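Local coordinates for similar to yteR (Bacilus subtilis) (PDB 4WU0), which probably acts as a family 105 glycoside hydrolase that cleaves unsaturated rhamnogalacturonan fragments released from pectin, at residues Asn121-Pro124 / His125-Trp128; Lys150-Asp153 / Asp154-His157; Ile160-Glu163 / Lys164-Asp168. All coordinates share one frame; numbering follows the deposited sequence.

Contact 1: residues Asn121-Pro124 / His125-Trp128; sequences NIYP and HQIW
A type II beta turn from Y123 to Q126 brings the chain into the short strand 126-128. Its closing bond runs from Q126 N to Y123 O at 3.2 Å; the N-H...O angle of 140° shows that it is moderately bent. H125 holds the third turn position with a positive phi of 73°, as a type II turn requires. P124 CB sits over one face of the H125 imidazole, 4.0 Å from the ring centroid and offset toward the rim, a CH-pi contact between the two central residues of the turn.

The Y123 ring is sandwiched. I122 CG1 covers one face, and W128 CZ2 lies over the centre of the opposite face, with Y123 CE2 to W128 CZ2 at 3.6 Å. The two aromatic planes meet obliquely, at 36°.

Strand 126-128 pairs antiparallel with strand 177-179, a small two-stranded sheet added to the helical (alpha/alpha)6 barrel expected of this family; I127 supplies a backbone bond to Y178. Q126 belongs to both turn and strand. Its chain is extended beyond CG, which carries the amide across Y123 and places Q126 OE1 3.4 Å from Y123 CB. W128 NE1 donates to Q126 OE1 over 3.0 Å, nearly straight, on a lone pair and in the indole plane. At the other end of the amide, Q126 NE2 donates to E184 and to a water at 3.0 Å; that water in turn donates to P124 O at 2.7 Å.

Contact 2: residues Lys150-Asp153 / Asp154-His157; sequences KEFD and DITH
The carbonyls of E151, F152 and D153 meet the amides of D154 to H157 at the N-terminal end of helix 152-166. Just before them, D153 N donates to K150 O over 3.0 Å. E151 O receives two weak bonds: one from D154 N, strongly bent at 130°, and one from I155 N that is straight but long at 3.4 Å. The bonds to the next two carbonyls are firmer. T156 N donates to F152 O over 2.9 Å and approaches nearly along the C=O axis, while H157 N reaches D153 O at 3.1 Å from above the carbonyl plane.

The polar side chains are satisfied largely by residues beyond the helix. E151 OE1 takes a salt bridge from R103 and a hydrogen bond involving Y139, and its OE2 accepts from the backbone N of E148. D154 OD2 pairs with R111, and its OD1 accepts from Q158 NE2 one turn on. E151 OE1 and D154 OD2 lie 6.6 Å apart, and R103 and R111, each bridged to one of them, would be expected to offset the like charges. T156 OG1 is hydrogen-bonded to D222 OD2, and H157 NE2 is paired with E114 O.

F152 and I155 form the apolar side, running next to each other in the same direction, with CD1 of F152 4.1 Å from CD1 of I155. F152 also packs against V143 of helix 129-146, and I155 against Y139 of the same helix.

In the D153 carboxylate, OD1 is hydrogen-bonded to H220 NE2, and OD2 has a long, weak ion pair with K221. K150 NZ meets D153 OD2 on its syn side at 3.0 Å, in a salt bridge 19° out of the carboxylate plane.

Contact 3: residues Ile160-Glu163 / Lys164-Asp168; sequences IITE and KNLKD
E163 and K164, adjacent in sequence, lose the most surface in this contact along the final turns of helix 152-166, followed by I161. E163 meets K167 one turn on, the two side chains running abreast. CG of E163 stands opposite the backbone N (chi1 -173°), but the chain then bends at chi2 (-102°). This folds the carboxylate back beside the backbone, E163 OE1 lying 3.2 Å from K164 N at an angle too poor for a hydrogen bond. OE2 of E163 lies 3.4 Å from CD of K167, against the aliphatic part of the lysine. The charged ends stay apart, E163 OE2 and K167 NZ being separated by 4.8 Å, so this is no salt bridge; K167 bends at chi3 and chi4, and its NZ is hydrogen-bonded to N169 OD1.

K164 packs by the base of its side chain, with K164 CB 3.5 Å from I161 O and 3.6 Å from I160 O. Its amide belongs to the helical ladder, which runs to its end here: K164 N donates to I160 O at 3.0 Å, followed by N165 N to I161 O and L166 N to T162 O. The last rung, K167 N to E163 O, measures 3.1 Å with an N-H...O angle of 142°, and K167 is also the residue at which phi and psi leave helical values. The chain thus departs while its amide is still bonded.

I161 and N165 also extend together, and I161 CG2 approaches N165 ND2 to 3.3 Å. That amide nitrogen is engaged by E114 OE1, and I161 itself touches both E114 and V116. On another flank T162 packs on L129 and L132 of helix 129-146, while its OG1 is hydrogen-bonded to Q158 O.

In the fold
Contacts 2 and 3 occupy the beginning and end of one helix, 152-166, with centres 16 Å apart and no touch between them beyond chain continuity. Contact 1 meets only the later of these: I127 CG2 lies 3.7 Å from T162 OG1, and I127 O lies 3.9 Å from L166 CD2. From contact 2 it stays about 8 Å away between nearest atoms. Y178 of strand 177-179 joins contacts 1 and 3, bonding to the I127 backbone and touching N165 and L166. E114 joins the two helix contacts, its backbone O pairing with H157 and its carboxylate with N165. Between centres, contact 1 is about 15 Å from contact 3 and about 20 Å from contact 2.

Contact 1: residues Asn121-Pro124 / His125-Trp128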
ATOM      1  N   ASN A 121     -12.360  13.703  -3.124  1.00 18.10           N
ATOM      2  CA  ASN A 121     -13.119  14.949  -3.268  1.00 17.32           C
ATOM      3  C   ASN A 121     -13.513  15.531  -1.902  1.00 18.95           C
ATOM      4  O   ASN A 121     -13.540  16.766  -1.735  1.00 19.98           O
ATOM      5  CB  ASN A 121     -14.374  14.722  -4.129  1.00 18.08           C
ATOM      6  CG  ASN A 121     -14.557  15.771  -5.217  1.00 31.82           C
ATOM      7  OD1 ASN A 121     -13.653  16.547  -5.538  1.00 24.69           O
ATOM      8  ND2 ASN A 121     -15.740  15.777  -5.809  1.00 33.24           N
ATOM      9  N   ILE A 122     -13.785  14.664  -0.919  1.00 18.65           N
ATOM     10  CA  ILE A 122     -14.190  15.139   0.412  1.00 19.34           C
ATOM     11  C   ILE A 122     -13.005  15.617   1.250  1.00 18.44           C
ATOM     12  O   ILE A 122     -13.196  16.146   2.356  1.00 20.36           O
ATOM     13  CB  ILE A 122     -14.963  14.076   1.244  1.00 19.65           C
ATOM     14  CG1 ILE A 122     -14.115  12.821   1.430  1.00 18.94           C
ATOM     15  CG2 ILE A 122     -16.328  13.780   0.622  1.00 21.06           C
ATOM     16  CD1 ILE A 122     -14.704  11.865   2.441  1.00 24.00           C
ATOM     17  N   TYR A 123     -11.800  15.452   0.706  1.00 17.56           N
ATOM     18  CA  TYR A 123     -10.569  15.919   1.351  1.00 16.67           C
ATOM     19  C   TYR A 123      -9.820  16.902   0.453  1.00 17.01           C
ATOM     20  O   TYR A 123      -8.691  16.660   0.005  1.00 17.36           O
ATOM     21  CB  TYR A 123      -9.678  14.733   1.721  1.00 16.34           C
ATOM     22  CG  TYR A 123     -10.306  13.779   2.716  1.00 15.22           C
ATOM     23  CD1 TYR A 123     -10.873  14.250   3.897  1.00 19.71           C
ATOM     24  CD2 TYR A 123     -10.350  12.425   2.465  1.00 17.19           C
ATOM     25  CE1 TYR A 123     -11.464  13.380   4.810  1.00 20.88           C
ATOM     26  CE2 TYR A 123     -10.950  11.540   3.371  1.00 20.55           C
ATOM     27  CZ  TYR A 123     -11.498  12.029   4.535  1.00 21.47           C
ATOM     28  OH  TYR A 123     -12.080  11.151   5.423  1.00 22.91           O
ATOM     29  N   PRO A 124     -10.452  18.031   0.181  1.00 17.44           N
ATOM     30  CA  PRO A 124      -9.857  18.948  -0.795  1.00 17.66           C
ATOM     31  C   PRO A 124      -8.513  19.462  -0.337  1.00 17.95           C
ATOM     32  O   PRO A 124      -8.351  19.749   0.843  1.00 18.83           O
ATOM     33  CB  PRO A 124     -10.862  20.095  -0.852  1.00 21.66           C
ATOM     34  CG  PRO A 124     -11.561  20.048   0.448  1.00 23.63           C
ATOM     35  CD  PRO A 124     -11.663  18.591   0.799  1.00 22.63           C
ATOM     36  N   HIS A 125      -7.575  19.560  -1.277  1.00 17.21           N
ATOM     37  CA  HIS A 125      -6.246  20.132  -1.058  1.00 17.17           C
ATOM     38  C   HIS A 125      -5.333  19.228  -0.251  1.00 16.93           C
ATOM     39  O   HIS A 125      -4.264  19.668   0.151  1.00 18.29           O
ATOM     40  CB  HIS A 125      -6.323  21.509  -0.377  1.00 18.30           C
ATOM     41  CG  HIS A 125      -7.427  22.376  -0.893  1.00 19.11           C
ATOM     42  ND1 HIS A 125      -7.482  22.812  -2.197  1.00 19.60           N
ATOM     43  CD2 HIS A 125      -8.534  22.857  -0.287  1.00 22.91           C
ATOM     44  CE1 HIS A 125      -8.573  23.541  -2.371  1.00 22.73           C
ATOM     45  NE2 HIS A 125      -9.223  23.589  -1.225  1.00 23.25           N
ATOM     46  N   GLN A 126      -5.736  17.975  -0.042  1.00 15.64           N
ATOM     47  CA  GLN A 126      -4.998  17.073   0.849  1.00 14.96           C
ATOM     48  C   GLN A 126      -4.243  15.987   0.099  1.00 14.28           C
ATOM     49  O   GLN A 126      -4.775  15.359  -0.811  1.00 15.47           O
ATOM     50  CB  GLN A 126      -5.941  16.423   1.860  1.00 14.84           C
ATOM     51  CG  GLN A 126      -6.572  17.429   2.791  1.00 15.55           C
ATOM     52  CD  GLN A 126      -7.603  16.840   3.713  1.00 15.79           C
ATOM     53  OE1 GLN A 126      -7.476  15.694   4.179  1.00 15.83           O
ATOM     54  NE2 GLN A 126      -8.652  17.615   3.982  1.00 18.94           N
ATOM     55  N   ILE A 127      -2.996  15.766   0.508  1.00 15.36           N
ATOM     56  CA  ILE A 127      -2.211  14.642   0.035  1.00 13.55           C
ATOM     57  C   ILE A 127      -2.003  13.723   1.229  1.00 14.28           C
ATOM     58  O   ILE A 127      -1.422  14.137   2.224  1.00 14.34           O
ATOM     59  CB  ILE A 127      -0.831  15.062  -0.483  1.00 14.19           C
ATOM     60  CG1 ILE A 127      -0.980  16.056  -1.645  1.00 16.01           C
ATOM     61  CG2 ILE A 127      -0.038  13.819  -0.921  1.00 16.79           C
ATOM     62  CD1 ILE A 127       0.320  16.727  -2.055  1.00 18.32           C
ATOM     63  N   TRP A 128      -2.481  12.486   1.147  1.00 14.58           N
ATOM     64  CA  TRP A 128      -2.166  11.468   2.156  1.00 13.48           C
ATOM     65  C   TRP A 128      -1.245  10.428   1.528  1.00 13.20           C
ATOM     66  O   TRP A 128      -1.403  10.082   0.342  1.00 13.65           O
ATOM     67  CB  TRP A 128      -3.404  10.725   2.651  1.00 14.28           C
ATOM     68  CG  TRP A 128      -4.563  11.520   3.202  1.00 13.56           C
ATOM     69  CD1 TRP A 128      -4.833  12.857   3.053  1.00 17.80           C
ATOM     70  CD2 TRP A 128      -5.643  10.976   3.968  1.00 12.85           C
ATOM     71  NE1 TRP A 128      -6.018  13.167   3.697  1.00 14.41           N
ATOM     72  CE2 TRP A 128      -6.533  12.029   4.258  1.00 13.96           C
ATOM     73  CE3 TRP A 128      -5.944   9.693   4.433  1.00 15.26           C
ATOM     74  CZ2 TRP A 128      -7.699  11.838   4.997  1.00 15.04           C
ATOM     75  CZ3 TRP A 128      -7.090   9.509   5.164  1.00 15.83           C
ATOM     76  CH2 TRP A 128      -7.960  10.568   5.440  1.00 16.44           C
TER
HETATM   77  O   HOH W   1      -8.700  20.586   3.370  1.00 18.98           O

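Contact 2: residues Lys150-Asp153 / Asp154-His157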
ATOM      1  N   LYS A 150       4.864   9.188 -21.878  1.00 18.81           N
ATOM      2  CA  LYS A 150       4.984  10.548 -21.366  1.00 18.76           C
ATOM      3  C   LYS A 150       4.232  10.715 -20.031  1.00 17.95           C
ATOM      4  O   LYS A 150       4.592  11.566 -19.198  1.00 18.84           O
ATOM      5  CB  LYS A 150       4.445  11.548 -22.385  1.00 27.17           C
ATOM      6  CG  LYS A 150       4.844  12.995 -22.112  1.00 29.05           C
ATOM      7  CD  LYS A 150       6.363  13.145 -22.041  1.00 43.12           C
ATOM      8  CE  LYS A 150       6.809  14.594 -21.990  1.00 47.89           C
ATOM      9  NZ  LYS A 150       8.282  14.680 -21.717  1.00 56.07           N
ATOM     10  N   GLU A 151       3.193   9.906 -19.831  1.00 16.96           N
ATOM     11  CA  GLU A 151       2.373  10.009 -18.625  1.00 16.30           C
ATOM     12  C   GLU A 151       3.148   9.647 -17.382  1.00 15.71           C
ATOM     13  O   GLU A 151       2.770  10.022 -16.270  1.00 15.67           O
ATOM     14  CB  GLU A 151       1.137   9.124 -18.741  1.00 16.78           C
ATOM     15  CG  GLU A 151       0.193   9.604 -19.822  1.00 16.68           C
ATOM     16  CD  GLU A 151      -0.978   8.672 -20.048  1.00 22.36           C
ATOM     17  OE1 GLU A 151      -1.915   8.693 -19.236  1.00 20.10           O
ATOM     18  OE2 GLU A 151      -0.981   7.937 -21.058  1.00 30.81           O
ATOM     19  N   PHE A 152       4.233   8.909 -17.535  1.00 15.75           N
ATOM     20  CA  PHE A 152       5.056   8.610 -16.361  1.00 15.34           C
ATOM     21  C   PHE A 152       5.593   9.890 -15.694  1.00 15.56           C
ATOM     22  O   PHE A 152       5.859   9.889 -14.486  1.00 15.17           O
ATOM     23  CB  PHE A 152       6.228   7.690 -16.723  1.00 15.57           C
ATOM     24  CG  PHE A 152       5.843   6.255 -16.965  1.00 15.30           C
ATOM     25  CD1 PHE A 152       5.198   5.518 -15.995  1.00 14.66           C
ATOM     26  CD2 PHE A 152       6.199   5.615 -18.150  1.00 15.81           C
ATOM     27  CE1 PHE A 152       4.863   4.187 -16.209  1.00 15.05           C
ATOM     28  CE2 PHE A 152       5.869   4.276 -18.359  1.00 16.63           C
ATOM     29  CZ  PHE A 152       5.199   3.570 -17.378  1.00 17.91           C
ATOM     30  N   ASP A 153       5.781  10.961 -16.460  1.00 16.27           N
ATOM     31  CA  ASP A 153       6.301  12.215 -15.906  1.00 16.71           C
ATOM     32  C   ASP A 153       5.363  12.772 -14.840  1.00 16.80           C
ATOM     33  O   ASP A 153       5.805  13.362 -13.862  1.00 17.04           O
ATOM     34  CB  ASP A 153       6.428  13.298 -16.998  1.00 19.39           C
ATOM     35  CG  ASP A 153       7.523  13.025 -18.023  1.00 28.02           C
ATOM     36  OD1 ASP A 153       8.165  11.952 -18.013  1.00 20.29           O
ATOM     37  OD2 ASP A 153       7.722  13.916 -18.886  1.00 23.65           O
ATOM     38  N   ASP A 154       4.066  12.609 -15.073  1.00 17.33           N
ATOM     39  CA  ASP A 154       3.024  13.048 -14.147  1.00 15.79           C
ATOM     40  C   ASP A 154       3.161  12.255 -12.858  1.00 16.77           C
ATOM     41  O   ASP A 154       3.250  12.825 -11.770  1.00 18.54           O
ATOM     42  CB  ASP A 154       1.664  12.814 -14.816  1.00 18.02           C
ATOM     43  CG  ASP A 154       0.473  13.197 -13.948  1.00 25.87           C
ATOM     44  OD1 ASP A 154       0.632  13.585 -12.768  1.00 20.53           O
ATOM     45  OD2 ASP A 154      -0.647  13.083 -14.474  1.00 21.25           O
ATOM     46  N   ILE A 155       3.216  10.937 -13.002  1.00 14.78           N
ATOM     47  CA  ILE A 155       3.324  10.027 -11.879  1.00 13.82           C
ATOM     48  C   ILE A 155       4.563  10.311 -11.038  1.00 13.88           C
ATOM     49  O   ILE A 155       4.473  10.428  -9.804  1.00 13.94           O
ATOM     50  CB  ILE A 155       3.329   8.582 -12.394  1.00 16.24           C
ATOM     51  CG1 ILE A 155       1.937   8.246 -12.948  1.00 15.07           C
ATOM     52  CG2 ILE A 155       3.755   7.580 -11.307  1.00 16.49           C
ATOM     53  CD1 ILE A 155       1.956   7.214 -14.054  1.00 15.74           C
ATOM     54  N   THR A 156       5.723  10.418 -11.670  1.00 15.28           N
ATOM     55  CA  THR A 156       6.937  10.629 -10.891  1.00 16.92           C
ATOM     56  C   THR A 156       6.910  11.980 -10.177  1.00 18.05           C
ATOM     57  O   THR A 156       7.343  12.099  -9.038  1.00 15.62           O
ATOM     58  CB  THR A 156       8.217  10.483 -11.738  1.00 15.19           C
ATOM     59  OG1 THR A 156       8.201  11.387 -12.842  1.00 15.82           O
ATOM     60  CG2 THR A 156       8.327   9.066 -12.261  1.00 17.55           C
ATOM     61  N   HIS A 157       6.403  13.001 -10.848  1.00 15.81           N
ATOM     62  CA  HIS A 157       6.259  14.326 -10.230  1.00 16.31           C
ATOM     63  C   HIS A 157       5.428  14.235  -8.950  1.00 16.21           C
ATOM     64  O   HIS A 157       5.727  14.901  -7.942  1.00 18.39           O
ATOM     65  CB  HIS A 157       5.586  15.268 -11.228  1.00 18.33           C
ATOM     66  CG  HIS A 157       5.372  16.658 -10.716  1.00 18.90           C
ATOM     67  ND1 HIS A 157       6.392  17.579 -10.596  1.00 25.95           N
ATOM     68  CD2 HIS A 157       4.247  17.286 -10.298  1.00 25.77           C
ATOM     69  CE1 HIS A 157       5.903  18.719 -10.143  1.00 21.85           C
ATOM     70  NE2 HIS A 157       4.604  18.564  -9.949  1.00 24.17           N
TER

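Contact 3: residues Ile160-Glu163 / Lys164-Asp168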
ATOM      1  N   ILE A 160       7.628  12.979  -6.180  1.00 14.57           N
ATOM      2  CA  ILE A 160       8.640  13.958  -5.806  1.00 15.48           C
ATOM      3  C   ILE A 160       8.049  15.097  -4.968  1.00 15.43           C
ATOM      4  O   ILE A 160       8.635  15.516  -3.986  1.00 15.84           O
ATOM      5  CB  ILE A 160       9.337  14.492  -7.063  1.00 16.62           C
ATOM      6  CG1 ILE A 160      10.224  13.393  -7.645  1.00 16.47           C
ATOM      7  CG2 ILE A 160      10.172  15.730  -6.766  1.00 22.22           C
ATOM      8  CD1 ILE A 160      10.699  13.629  -9.077  1.00 17.59           C
ATOM      9  N   ILE A 161       6.894  15.586  -5.374  1.00 16.64           N
ATOM     10  CA  ILE A 161       6.223  16.660  -4.647  1.00 15.66           C
ATOM     11  C   ILE A 161       5.749  16.148  -3.286  1.00 16.12           C
ATOM     12  O   ILE A 161       5.789  16.874  -2.299  1.00 17.17           O
ATOM     13  CB  ILE A 161       5.044  17.215  -5.457  1.00 17.18           C
ATOM     14  CG1 ILE A 161       5.536  17.906  -6.725  1.00 19.62           C
ATOM     15  CG2 ILE A 161       4.193  18.185  -4.620  1.00 18.24           C
ATOM     16  CD1 ILE A 161       6.458  19.071  -6.500  1.00 19.95           C
ATOM     17  N   THR A 162       5.280  14.908  -3.242  1.00 14.91           N
ATOM     18  CA  THR A 162       4.839  14.349  -1.974  1.00 13.96           C
ATOM     19  C   THR A 162       6.003  14.296  -0.990  1.00 16.73           C
ATOM     20  O   THR A 162       5.869  14.676   0.164  1.00 15.46           O
ATOM     21  CB  THR A 162       4.198  12.971  -2.176  1.00 14.39           C
ATOM     22  OG1 THR A 162       3.015  13.137  -2.962  1.00 16.66           O
ATOM     23  CG2 THR A 162       3.846  12.313  -0.855  1.00 15.33           C
ATOM     24  N   GLU A 163       7.164  13.836  -1.431  1.00 15.18           N
ATOM     25  CA  GLU A 163       8.294  13.813  -0.530  1.00 15.33           C
ATOM     26  C   GLU A 163       8.697  15.233  -0.104  1.00 19.25           C
ATOM     27  O   GLU A 163       9.005  15.458   1.064  1.00 18.16           O
ATOM     28  CB  GLU A 163       9.477  13.088  -1.170  1.00 15.86           C
ATOM     29  CG  GLU A 163      10.634  12.866  -0.229  1.00 21.33           C
ATOM     30  CD  GLU A 163      11.788  13.843  -0.413  1.00 35.42           C
ATOM     31  OE1 GLU A 163      11.621  14.893  -1.075  1.00 35.16           O
ATOM     32  OE2 GLU A 163      12.874  13.556   0.129  1.00 42.92           O
ATOM     33  N   LYS A 164       8.668  16.193  -1.028  1.00 15.82           N
ATOM     34  CA  LYS A 164       9.032  17.567  -0.706  1.00 21.24           C
ATOM     35  C   LYS A 164       8.146  18.129   0.403  1.00 18.89           C
ATOM     36  O   LYS A 164       8.629  18.769   1.340  1.00 20.22           O
ATOM     37  CB  LYS A 164       8.922  18.446  -1.952  1.00 20.80           C
ATOM     38  CG  LYS A 164       9.224  19.914  -1.699  1.00 21.82           C
ATOM     39  CD  LYS A 164       9.091  20.737  -2.968  1.00 33.85           C
ATOM     40  CE  LYS A 164       9.648  22.138  -2.757  1.00 47.08           C
ATOM     41  NZ  LYS A 164       8.630  23.117  -2.271  1.00 53.76           N
ATOM     42  N   ASN A 165       6.849  17.864   0.316  1.00 16.58           N
ATOM     43  CA  ASN A 165       5.897  18.467   1.239  1.00 16.07           C
ATOM     44  C   ASN A 165       5.703  17.692   2.531  1.00 18.68           C
ATOM     45  O   ASN A 165       5.354  18.298   3.546  1.00 17.38           O
ATOM     46  CB  ASN A 165       4.529  18.651   0.583  1.00 15.86           C
ATOM     47  CG  ASN A 165       4.507  19.770  -0.469  1.00 19.77           C
ATOM     48  OD1 ASN A 165       5.069  20.843  -0.275  1.00 28.55           O
ATOM     49  ND2 ASN A 165       3.844  19.507  -1.581  1.00 20.98           N
ATOM     50  N   LEU A 166       5.888  16.367   2.508  1.00 15.28           N
ATOM     51  CA  LEU A 166       5.543  15.550   3.680  1.00 14.58           C
ATOM     52  C   LEU A 166       6.727  15.070   4.510  1.00 17.75           C
ATOM     53  O   LEU A 166       6.532  14.550   5.597  1.00 16.36           O
ATOM     54  CB  LEU A 166       4.684  14.334   3.276  1.00 14.17           C
ATOM     55  CG  LEU A 166       3.208  14.658   3.020  1.00 16.28           C
ATOM     56  CD1 LEU A 166       2.997  15.507   1.764  1.00 18.77           C
ATOM     57  CD2 LEU A 166       2.379  13.410   2.933  1.00 19.66           C
ATOM     58  N   LYS A 167       7.947  15.253   4.016  1.00 17.23           N
ATOM     59  CA  LYS A 167       9.122  14.777   4.736  1.00 18.28           C
ATOM     60  C   LYS A 167       9.503  15.650   5.924  1.00 21.48           C
ATOM     61  O   LYS A 167       9.503  16.887   5.841  1.00 22.42           O
ATOM     62  CB  LYS A 167      10.328  14.680   3.797  1.00 18.08           C
ATOM     63  CG  LYS A 167      11.580  14.090   4.458  1.00 23.47           C
ATOM     64  CD  LYS A 167      12.736  13.929   3.460  1.00 30.45           C
ATOM     65  CE  LYS A 167      13.323  15.276   3.031  1.00 41.60           C
ATOM     66  NZ  LYS A 167      14.148  15.913   4.099  1.00 57.69           N
ATOM     67  N   ASP A 168       9.860  14.984   7.016  1.00 16.29           N
ATOM     68  CA  ASP A 168      10.482  15.617   8.171  1.00 17.36           C
ATOM     69  C   ASP A 168      11.994  15.619   7.967  1.00 19.81           C
ATOM     70  O   ASP A 168      12.598  14.559   7.837  1.00 17.79           O
ATOM     71  CB  ASP A 168      10.141  14.842   9.441  1.00 17.21           C
ATOM     72  CG  ASP A 168      10.915  15.318  10.637  1.00 21.34           C
ATOM     73  OD1 ASP A 168      11.187  16.531  10.715  1.00 24.35           O
ATOM     74  OD2 ASP A 168      11.260  14.486  11.512  1.00 20.11           O
TER